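Local coordinates for protein Cry23AA1 (Bacillus thuringiensis, PDB 4RHZ) that forms a binary complex with Cry37Aa1, binds zinc and probably acts as a pore-forming insecticidal toxin of the aerolysin family, at residues A[59-69]-A[139-147]; A[223-233]-A[246-257]. All coordinates share one frame; numbering follows the deposited sequence.

Interaction 1. Residues A[59-69]-A[139-147]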
loop_
_atom_site.group_PDB
_atom_site.type_symbol
_atom_site.label_atom_id
_atom_site.label_comp_id
_atom_site.label_asym_id
_atom_site.label_seq_id
_atom_site.Cartn_x
_atom_site.Cartn_y
_atom_site.Cartn_z
ATOM N N VAL A 59 -32.724 0.441 4.561
ATOM C CA VAL A 59 -33.905 0.986 5.275
ATOM C C VAL A 59 -34.935 1.376 4.240
ATOM O O VAL A 59 -34.673 2.243 3.429
ATOM C CB VAL A 59 -33.596 2.227 6.147
ATOM C CG1 VAL A 59 -34.823 2.617 7.029
ATOM C CG2 VAL A 59 -32.383 1.988 7.090
ATOM N N ASP A 60 -36.085 0.709 4.283
ATOM C CA ASP A 60 -37.242 1.011 3.437
ATOM C C ASP A 60 -38.232 1.978 4.170
ATOM O O ASP A 60 -38.719 1.651 5.276
ATOM C CB ASP A 60 -37.950 -0.287 3.072
ATOM C CG ASP A 60 -37.095 -1.193 2.137
ATOM O OD1 ASP A 60 -35.875 -1.397 2.337
ATOM O OD2 ASP A 60 -37.631 -1.737 1.171
ATOM N N ASN A 61 -38.443 3.171 3.604
ATOM C CA ASN A 61 -39.474 4.084 4.052
ATOM C C ASN A 61 -40.742 3.862 3.203
ATOM O O ASN A 61 -40.910 4.442 2.120
ATOM C CB ASN A 61 -38.993 5.534 3.942
ATOM C CG ASN A 61 -40.102 6.582 4.417
ATOM O OD1 ASN A 61 -41.135 6.193 4.915
ATOM N ND2 ASN A 61 -39.857 7.878 4.202
ATOM N N THR A 62 -41.614 2.971 3.628
ATOM C CA THR A 62 -42.790 2.708 2.788
ATOM C C THR A 62 -43.915 3.758 2.992
ATOM O O THR A 62 -44.980 3.593 2.430
ATOM C CB THR A 62 -43.389 1.351 3.053
ATOM O OG1 THR A 62 -43.784 1.319 4.423
ATOM C CG2 THR A 62 -42.382 0.194 2.807
ATOM N N GLY A 63 -43.689 4.816 3.787
ATOM C CA GLY A 63 -44.742 5.795 4.079
ATOM C C GLY A 63 -44.660 7.060 3.220
ATOM O O GLY A 63 -43.752 7.205 2.358
ATOM N N SER A 64 -45.595 7.985 3.463
ATOM C CA SER A 64 -45.743 9.151 2.627
ATOM C C SER A 64 -45.017 10.355 3.179
ATOM O O SER A 64 -45.031 11.411 2.563
ATOM C CB SER A 64 -47.226 9.448 2.369
ATOM O OG SER A 64 -47.888 8.226 2.047
ATOM N N TYR A 65 -44.338 10.202 4.303
ATOM C CA TYR A 65 -43.538 11.309 4.830
ATOM C C TYR A 65 -42.024 10.967 4.923
ATOM O O TYR A 65 -41.658 9.819 5.134
ATOM C CB TYR A 65 -44.092 11.739 6.205
ATOM C CG TYR A 65 -45.608 11.932 6.176
ATOM C CD1 TYR A 65 -46.182 13.128 5.668
ATOM C CD2 TYR A 65 -46.476 10.898 6.590
ATOM C CE1 TYR A 65 -47.602 13.301 5.601
ATOM C CE2 TYR A 65 -47.889 11.050 6.531
ATOM C CZ TYR A 65 -48.448 12.259 6.041
ATOM O OH TYR A 65 -49.844 12.405 5.993
ATOM N N PRO A 66 -41.157 11.989 4.820
ATOM C CA PRO A 66 -39.774 11.695 5.084
ATOM C C PRO A 66 -39.541 11.152 6.496
ATOM O O PRO A 66 -40.250 11.541 7.434
ATOM C CB PRO A 66 -39.066 13.057 4.897
ATOM C CG PRO A 66 -39.937 13.839 3.990
ATOM C CD PRO A 66 -41.357 13.357 4.287
ATOM N N VAL A 67 -38.538 10.265 6.634
ATOM C CA VAL A 67 -38.104 9.772 7.946
ATOM C C VAL A 67 -36.605 10.076 8.127
ATOM O O VAL A 67 -35.865 10.230 7.149
ATOM C CB VAL A 67 -38.399 8.257 8.112
ATOM C CG1 VAL A 67 -38.116 7.793 9.530
ATOM C CG2 VAL A 67 -39.848 7.954 7.780
ATOM N N GLU A 68 -36.151 10.184 9.370
ATOM C CA GLU A 68 -34.732 10.326 9.656
ATOM C C GLU A 68 -34.376 8.975 10.179
ATOM O O GLU A 68 -35.159 8.372 10.913
ATOM C CB GLU A 68 -34.456 11.411 10.694
ATOM C CG GLU A 68 -34.837 12.826 10.166
ATOM C CD GLU A 68 -33.890 13.952 10.610
ATOM O OE1 GLU A 68 -33.576 14.842 9.778
ATOM O OE2 GLU A 68 -33.465 13.961 11.789
ATOM N N SER A 69 -33.216 8.468 9.758
ATOM C CA SER A 69 -32.770 7.159 10.219
ATOM C C SER A 69 -31.266 7.242 10.495
ATOM O O SER A 69 -30.478 7.785 9.685
ATOM C CB SER A 69 -33.074 6.125 9.155
ATOM O OG SER A 69 -33.071 4.809 9.653
ATOM N N LYS A 139 -26.858 10.201 9.917
ATOM C CA LYS A 139 -28.285 10.308 10.085
ATOM C C LYS A 139 -28.784 10.642 8.706
ATOM O O LYS A 139 -28.457 11.671 8.129
ATOM C CB LYS A 139 -28.572 11.426 11.052
ATOM C CG LYS A 139 -29.853 11.279 11.868
ATOM C CD LYS A 139 -30.375 12.708 12.250
ATOM C CE LYS A 139 -31.219 12.710 13.516
ATOM N NZ LYS A 139 -31.147 14.024 14.253
ATOM N N VAL A 140 -29.546 9.751 8.130
ATOM C CA VAL A 140 -29.982 10.038 6.783
ATOM C C VAL A 140 -31.479 10.349 6.757
ATOM O O VAL A 140 -32.266 9.820 7.551
ATOM C CB VAL A 140 -29.657 8.859 5.800
ATOM C CG1 VAL A 140 -30.250 7.570 6.290
ATOM C CG2 VAL A 140 -30.228 9.164 4.407
ATOM N N THR A 141 -31.846 11.196 5.815
ATOM C CA THR A 141 -33.238 11.481 5.546
ATOM C C THR A 141 -33.681 10.637 4.365
ATOM O O THR A 141 -33.151 10.787 3.265
ATOM C CB THR A 141 -33.402 12.959 5.209
ATOM O OG1 THR A 141 -33.031 13.724 6.355
ATOM C CG2 THR A 141 -34.865 13.276 4.837
ATOM N N ILE A 142 -34.633 9.757 4.614
ATOM C CA ILE A 142 -35.173 8.922 3.558
ATOM C C ILE A 142 -36.509 9.463 2.991
ATOM O O ILE A 142 -37.540 9.369 3.679
ATOM C CB ILE A 142 -35.435 7.512 4.073
ATOM C CG1 ILE A 142 -34.169 7.001 4.788
ATOM C CG2 ILE A 142 -35.859 6.628 2.910
ATOM C CD1 ILE A 142 -34.384 5.778 5.526
ATOM N N PRO A 143 -36.514 9.950 1.735
ATOM C CA PRO A 143 -37.791 10.380 1.193
ATOM C C PRO A 143 -38.846 9.293 1.230
ATOM O O PRO A 143 -38.549 8.137 1.449
ATOM C CB PRO A 143 -37.472 10.782 -0.263
ATOM C CG PRO A 143 -36.015 11.240 -0.192
ATOM C CD PRO A 143 -35.410 10.202 0.801
ATOM N N PRO A 144 -40.101 9.703 1.050
ATOM C CA PRO A 144 -41.257 8.821 1.154
ATOM C C PRO A 144 -41.179 7.828 0.035
ATOM O O PRO A 144 -40.734 8.194 -1.023
ATOM C CB PRO A 144 -42.461 9.759 0.904
ATOM C CG PRO A 144 -41.936 11.189 1.040
ATOM C CD PRO A 144 -40.451 11.123 0.755
ATOM N N LYS A 145 -41.654 6.610 0.245
ATOM C CA LYS A 145 -41.666 5.596 -0.812
ATOM C C LYS A 145 -40.238 5.390 -1.405
ATOM O O LYS A 145 -40.064 5.307 -2.601
ATOM C CB LYS A 145 -42.689 5.971 -1.939
ATOM C CG LYS A 145 -44.132 6.260 -1.450
ATOM C CD LYS A 145 -44.792 5.053 -0.823
ATOM C CE LYS A 145 -46.168 5.422 -0.229
ATOM N NZ LYS A 145 -46.741 4.165 0.401
ATOM N N THR A 146 -39.220 5.336 -0.565
ATOM C CA THR A 146 -37.851 5.193 -1.053
ATOM C C THR A 146 -37.128 4.291 -0.086
ATOM O O THR A 146 -37.408 4.282 1.124
ATOM C CB THR A 146 -37.166 6.563 -1.107
ATOM O OG1 THR A 146 -37.929 7.398 -1.984
ATOM C CG2 THR A 146 -35.751 6.477 -1.626
ATOM N N TYR A 147 -36.207 3.500 -0.609
ATOM C CA TYR A 147 -35.299 2.853 0.297
ATOM C C TYR A 147 -33.888 3.375 0.097
ATOM O O TYR A 147 -33.545 4.017 -0.921
ATOM C CB TYR A 147 -35.401 1.375 0.190
ATOM C CG TYR A 147 -34.888 0.781 -1.094
ATOM C CD1 TYR A 147 -33.577 0.235 -1.171
ATOM C CD2 TYR A 147 -35.723 0.690 -2.221
ATOM C CE1 TYR A 147 -33.103 -0.363 -2.330
ATOM C CE2 TYR A 147 -35.279 0.113 -3.380
ATOM C CZ TYR A 147 -33.958 -0.414 -3.432
ATOM O OH TYR A 147 -33.565 -0.983 -4.604
#
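Asn61 reaches across from the end of strand 50-61 to the turn that joins strands 126-142 and 146-179, and its side chain engages a different partner at nearly every atom. Asn61 CB lies 3.5 Å from Ile142 CG2 and also rests on the backbone oxygen of Thr146. With CG anti to the backbone N (chi1 180°), the amide comes to lie between its own loop and the carbonyls of Ile142 and Pro143. OD1 stays within its own loop, accepting from Gly63 N to form an Asx turn; the donor sits above the carbonyl plane. Asn61 ND2 donates to Ile142 O at 2.8 Å and, almost straight, to Tyr65 O at 2.8 Å. Both acceptors lie close to the amide plane, which fixes the rotation of the group, and a weaker bond runs from ND2 to Pro143 O. Ile142 O is gripped twice, since Val67 N reaches it from the face opposite to ND2.

The two connections, 62-66 and 143-145, thus lie against each other at one end of the elongated, aerolysin-type beta structure. Antiparallel pairing resumes on each side of them, with the register shifted by two residues. Asn61 faces both Lys145 and Thr146 in a G1 beta bulge, where Lys145 adopts left-handed backbone angles. The Lys145 chain turns once, about its CB-CG bond (chi2 -64°), and then runs extended, which brings Lys145 NZ to Thr62 O at 2.7 Å.

Within the paired strands, Ile142 CD1 meets Val59 CG1 at 3.5 Å, the two side chains crossing at about a right angle. Glu68 and Lys139 form a salt bridge on the exposed surface, Glu68 OE2 to Lys139 NZ 3.4 Å. Asp60 runs alongside Tyr147, its carboxylate near the tyrosine CB, while Arg58 pairs with Asp60 and places its charge against the Tyr147 ring.

Interaction 2. Residues A[223-233]-A[246-257]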
loop_
_atom_site.group_PDB
_atom_site.type_symbol
_atom_site.label_atom_id
_atom_site.label_comp_id
_atom_site.label_asym_id
_atom_site.label_seq_id
_atom_site.Cartn_x
_atom_site.Cartn_y
_atom_site.Cartn_z
ATOM N N GLN A 223 -2.702 -0.976 6.003
ATOM C CA GLN A 223 -3.733 -0.574 6.993
ATOM C C GLN A 223 -4.936 0.035 6.325
ATOM O O GLN A 223 -4.868 0.517 5.175
ATOM C CB GLN A 223 -3.189 0.476 7.999
ATOM C CG GLN A 223 -2.667 1.631 7.287
ATOM C CD GLN A 223 -2.315 2.779 8.207
ATOM O OE1 GLN A 223 -1.112 3.006 8.488
ATOM N NE2 GLN A 223 -3.352 3.550 8.671
ATOM N N GLY A 224 -6.003 0.118 7.114
ATOM C CA GLY A 224 -7.145 0.933 6.730
ATOM C C GLY A 224 -6.690 2.359 6.734
ATOM O O GLY A 224 -6.029 2.814 7.701
ATOM N N LEU A 225 -7.039 3.085 5.693
ATOM C CA LEU A 225 -6.716 4.481 5.705
ATOM C C LEU A 225 -7.862 5.381 6.100
ATOM O O LEU A 225 -7.623 6.437 6.686
ATOM C CB LEU A 225 -6.247 4.932 4.350
ATOM C CG LEU A 225 -5.112 4.163 3.694
ATOM C CD1 LEU A 225 -5.099 4.614 2.227
ATOM C CD2 LEU A 225 -3.740 4.511 4.405
ATOM N N ARG A 226 -9.087 4.997 5.709
ATOM C CA ARG A 226 -10.303 5.760 5.993
ATOM C C ARG A 226 -11.537 4.943 5.701
ATOM O O ARG A 226 -11.467 3.933 4.943
ATOM C CB ARG A 226 -10.367 7.066 5.265
ATOM C CG ARG A 226 -9.926 6.975 3.868
ATOM C CD ARG A 226 -10.787 7.810 3.085
ATOM N NE ARG A 226 -10.120 8.935 2.519
ATOM C CZ ARG A 226 -10.668 10.157 2.409
ATOM N NH1 ARG A 226 -11.902 10.422 2.875
ATOM N NH2 ARG A 226 -9.960 11.128 1.834
ATOM N N SER A 227 -12.626 5.328 6.384
ATOM C CA SER A 227 -13.934 4.701 6.265
ATOM C C SER A 227 -14.823 5.714 5.521
ATOM O O SER A 227 -14.614 6.942 5.594
ATOM C CB SER A 227 -14.503 4.325 7.642
ATOM O OG SER A 227 -14.730 5.527 8.417
ATOM N N ILE A 228 -15.743 5.189 4.726
ATOM C CA ILE A 228 -16.691 5.986 3.991
ATOM C C ILE A 228 -18.082 5.282 4.159
ATOM O O ILE A 228 -18.164 4.025 4.235
ATOM C CB ILE A 228 -16.292 6.024 2.519
ATOM C CG1 ILE A 228 -15.055 6.875 2.326
ATOM C CG2 ILE A 228 -17.410 6.643 1.643
ATOM C CD1 ILE A 228 -14.407 6.696 0.946
ATOM N N ILE A 229 -19.154 6.075 4.271
ATOM C CA ILE A 229 -20.532 5.534 4.247
ATOM C C ILE A 229 -21.114 5.901 2.917
ATOM O O ILE A 229 -21.210 7.082 2.571
ATOM C CB ILE A 229 -21.367 6.083 5.374
ATOM C CG1 ILE A 229 -20.826 5.496 6.699
ATOM C CG2 ILE A 229 -22.826 5.678 5.174
ATOM C CD1 ILE A 229 -21.335 6.170 7.923
ATOM N N GLN A 230 -21.450 4.905 2.120
ATOM C CA GLN A 230 -21.839 5.196 0.779
ATOM C C GLN A 230 -23.355 4.959 0.695
ATOM O O GLN A 230 -23.840 3.841 0.943
ATOM C CB GLN A 230 -21.076 4.229 -0.171
ATOM C CG GLN A 230 -21.595 4.147 -1.580
ATOM C CD GLN A 230 -21.068 2.934 -2.338
ATOM O OE1 GLN A 230 -19.870 2.891 -2.664
ATOM N NE2 GLN A 230 -21.961 1.988 -2.698
ATOM N N VAL A 231 -24.100 5.999 0.337
ATOM C CA VAL A 231 -25.586 5.918 0.452
ATOM C C VAL A 231 -26.240 6.002 -0.889
ATOM O O VAL A 231 -26.080 7.007 -1.630
ATOM C CB VAL A 231 -26.152 7.006 1.374
ATOM C CG1 VAL A 231 -27.729 6.866 1.482
ATOM C CG2 VAL A 231 -25.536 6.877 2.813
ATOM N N THR A 232 -26.993 4.951 -1.200
ATOM C CA THR A 232 -27.850 4.941 -2.397
ATOM C C THR A 232 -29.364 5.024 -2.091
ATOM O O THR A 232 -29.896 4.182 -1.350
ATOM C CB THR A 232 -27.568 3.655 -3.270
ATOM O OG1 THR A 232 -26.166 3.657 -3.644
ATOM C CG2 THR A 232 -28.339 3.709 -4.512
ATOM N N GLU A 233 -30.063 6.009 -2.668
ATOM C CA GLU A 233 -31.553 6.055 -2.508
ATOM C C GLU A 233 -32.157 5.573 -3.782
ATOM O O GLU A 233 -31.765 6.024 -4.817
ATOM C CB GLU A 233 -32.095 7.469 -2.329
ATOM C CG GLU A 233 -31.422 8.311 -1.348
ATOM C CD GLU A 233 -32.066 9.739 -1.166
ATOM O OE1 GLU A 233 -33.070 10.127 -1.874
ATOM O OE2 GLU A 233 -31.544 10.468 -0.299
ATOM N N ILE A 246 -30.199 8.115 -6.438
ATOM C CA ILE A 246 -28.989 8.874 -6.258
ATOM C C ILE A 246 -28.022 8.109 -5.335
ATOM O O ILE A 246 -28.471 7.492 -4.329
ATOM C CB ILE A 246 -29.278 10.307 -5.723
ATOM C CG1 ILE A 246 -27.989 11.155 -5.724
ATOM C CG2 ILE A 246 -29.985 10.287 -4.334
ATOM C CD1 ILE A 246 -28.177 12.601 -5.228
ATOM N N THR A 247 -26.713 8.147 -5.664
ATOM C CA THR A 247 -25.698 7.695 -4.729
ATOM C C THR A 247 -24.826 8.849 -4.241
ATOM O O THR A 247 -24.285 9.577 -5.052
ATOM C CB THR A 247 -24.813 6.627 -5.351
ATOM O OG1 THR A 247 -25.590 5.443 -5.660
ATOM C CG2 THR A 247 -23.619 6.259 -4.381
ATOM N N TYR A 248 -24.704 9.038 -2.928
ATOM C CA TYR A 248 -23.773 10.074 -2.405
ATOM C C TYR A 248 -22.898 9.462 -1.280
ATOM O O TYR A 248 -23.228 8.406 -0.741
ATOM C CB TYR A 248 -24.516 11.340 -1.884
ATOM C CG TYR A 248 -25.557 11.034 -0.815
ATOM C CD1 TYR A 248 -25.276 11.209 0.540
ATOM C CD2 TYR A 248 -26.836 10.579 -1.163
ATOM C CE1 TYR A 248 -26.222 10.899 1.520
ATOM C CE2 TYR A 248 -27.819 10.286 -0.180
ATOM C CZ TYR A 248 -27.509 10.459 1.147
ATOM O OH TYR A 248 -28.449 10.126 2.122
ATOM N N LEU A 249 -21.773 10.093 -0.952
ATOM C CA LEU A 249 -20.815 9.483 -0.003
ATOM C C LEU A 249 -20.571 10.390 1.147
ATOM O O LEU A 249 -20.362 11.579 0.962
ATOM C CB LEU A 249 -19.497 9.233 -0.690
ATOM C CG LEU A 249 -19.536 8.378 -1.962
ATOM C CD1 LEU A 249 -18.208 8.525 -2.695
ATOM C CD2 LEU A 249 -19.846 6.987 -1.689
ATOM N N ILE A 250 -20.626 9.834 2.344
ATOM C CA ILE A 250 -20.406 10.598 3.548
ATOM C C ILE A 250 -19.058 10.104 4.189
ATOM O O ILE A 250 -18.894 8.910 4.464
ATOM C CB ILE A 250 -21.555 10.307 4.538
ATOM C CG1 ILE A 250 -22.906 10.779 3.984
ATOM C CG2 ILE A 250 -21.265 10.940 5.951
ATOM C CD1 ILE A 250 -24.044 10.067 4.696
ATOM N N ASN A 251 -18.090 11.000 4.371
ATOM C CA ASN A 251 -16.879 10.652 5.126
ATOM C C ASN A 251 -17.173 10.140 6.503
ATOM O O ASN A 251 -17.955 10.769 7.240
ATOM C CB ASN A 251 -15.978 11.830 5.206
ATOM C CG ASN A 251 -15.474 12.170 3.881
ATOM O OD1 ASN A 251 -15.181 11.264 3.056
ATOM N ND2 ASN A 251 -15.374 13.449 3.618
ATOM N N GLY A 252 -16.598 8.973 6.798
ATOM C CA GLY A 252 -16.688 8.366 8.116
ATOM C C GLY A 252 -15.509 8.872 8.926
ATOM O O GLY A 252 -15.565 9.989 9.390
ATOM N N SER A 253 -14.419 8.098 9.006
ATOM C CA SER A 253 -13.243 8.427 9.830
ATOM C C SER A 253 -11.920 8.329 9.049
ATOM O O SER A 253 -11.824 7.581 8.077
ATOM C CB SER A 253 -13.111 7.453 11.003
ATOM O OG SER A 253 -14.249 7.363 11.810
ATOM N N LEU A 254 -10.904 9.066 9.485
ATOM C CA LEU A 254 -9.511 8.888 8.965
ATOM C C LEU A 254 -8.782 8.051 9.970
ATOM O O LEU A 254 -9.052 8.176 11.152
ATOM C CB LEU A 254 -8.775 10.207 8.932
ATOM C CG LEU A 254 -9.271 11.319 8.041
ATOM C CD1 LEU A 254 -8.320 12.509 8.172
ATOM C CD2 LEU A 254 -9.395 10.828 6.577
ATOM N N ALA A 255 -7.855 7.199 9.545
ATOM C CA ALA A 255 -6.924 6.556 10.534
ATOM C C ALA A 255 -6.089 7.604 11.344
ATOM O O ALA A 255 -5.827 8.709 10.852
ATOM C CB ALA A 255 -6.041 5.531 9.847
ATOM N N PRO A 256 -5.685 7.273 12.582
ATOM C CA PRO A 256 -4.886 8.283 13.406
ATOM C C PRO A 256 -3.630 8.838 12.707
ATOM O O PRO A 256 -3.328 10.088 12.747
ATOM C CB PRO A 256 -4.496 7.525 14.674
ATOM C CG PRO A 256 -5.331 6.211 14.673
ATOM C CD PRO A 256 -5.893 5.975 13.268
ATOM N N ASN A 257 -2.949 7.939 11.992
ATOM C CA ASN A 257 -1.701 8.284 11.288
ATOM C C ASN A 257 -1.966 8.775 9.907
ATOM O O ASN A 257 -1.024 8.884 9.125
ATOM C CB ASN A 257 -0.743 7.089 11.223
ATOM C CG ASN A 257 -1.277 5.935 10.327
ATOM O OD1 ASN A 257 -2.513 5.733 10.199
ATOM N ND2 ASN A 257 -0.343 5.157 9.725
HETATM O O HOH W 1 -13.240 9.160 4.933
#
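Gln223 and Asn257 come from opposite directions and pair through their amides, whose planes are 5° apart and which exchange two bonds: Asn257 ND2 to Gln223 OE1 at 2.6 Å and Gln223 NE2 to Asn257 OD1 at 2.8 Å. Each donor lies on a lone pair of its acceptor. The other N-H of Gln223 NE2 goes to Gly224 O, so the glutamine amide is held flat from two directions.

Further along this antiparallel hairpin, Ser227 stands at a beta bulge. Its OG lies between the backbone N and the carbonyl carbon (chi1 64°), and Ser227 OG accepts from Ser253 N at 2.7 Å. A water bridges Arg226 NH1 and Ser227 O. Toward the turn, Tyr248 lays one ring face against Val231, whose CB is 3.9 Å from the ring centroid, while Glu233 OE2 comes to the ring edge. On the other face of the sheet Leu249 CD2 packs on Gln230 CG, and Thr232 OG1 shares a hydrogen bond with Thr247 OG1 at 2.8 Å.

In the second shell, Asp136 takes the hydroxyls of Ser227 and Ser253, one on each carboxylate oxygen, and Thr113 O receives Asn257 ND2. The Gln230 amide bonds to the backbone of Lys97 and Cys99 of the Cry37Aa1 chain, and Thr247 OG1 to its Tyr30.

The chemistry is therefore divided by face: the Tyr248 side packs within the toxin chain, whereas the polar groups of Gln230 and Thr247 bond to the partner protein, so this face of the hairpin forms part of the interface of the binary complex.

The contacts follow one another along the chain and both belong to one large sheet, their centres about 21 Å apart, and strand 211-235 of interaction 2 pairs with both strands 67-90 and 146-179 of interaction 1. They meet directly where Val140 CG2 approaches Tyr248 OH at 3.1 Å and where Pro143 CD and Thr146 CG2 pack on Glu233, with Thr146 CG2 3.9 Å from Glu233 CB. The centre of interaction 1 is about 46 Å from the centre of the chain, away from the zinc. Interaction 2 runs back from this junction to the metal site of His79, Glu130 and His132, where the Gln223 side chain comes within about 5 Å of the zinc ion.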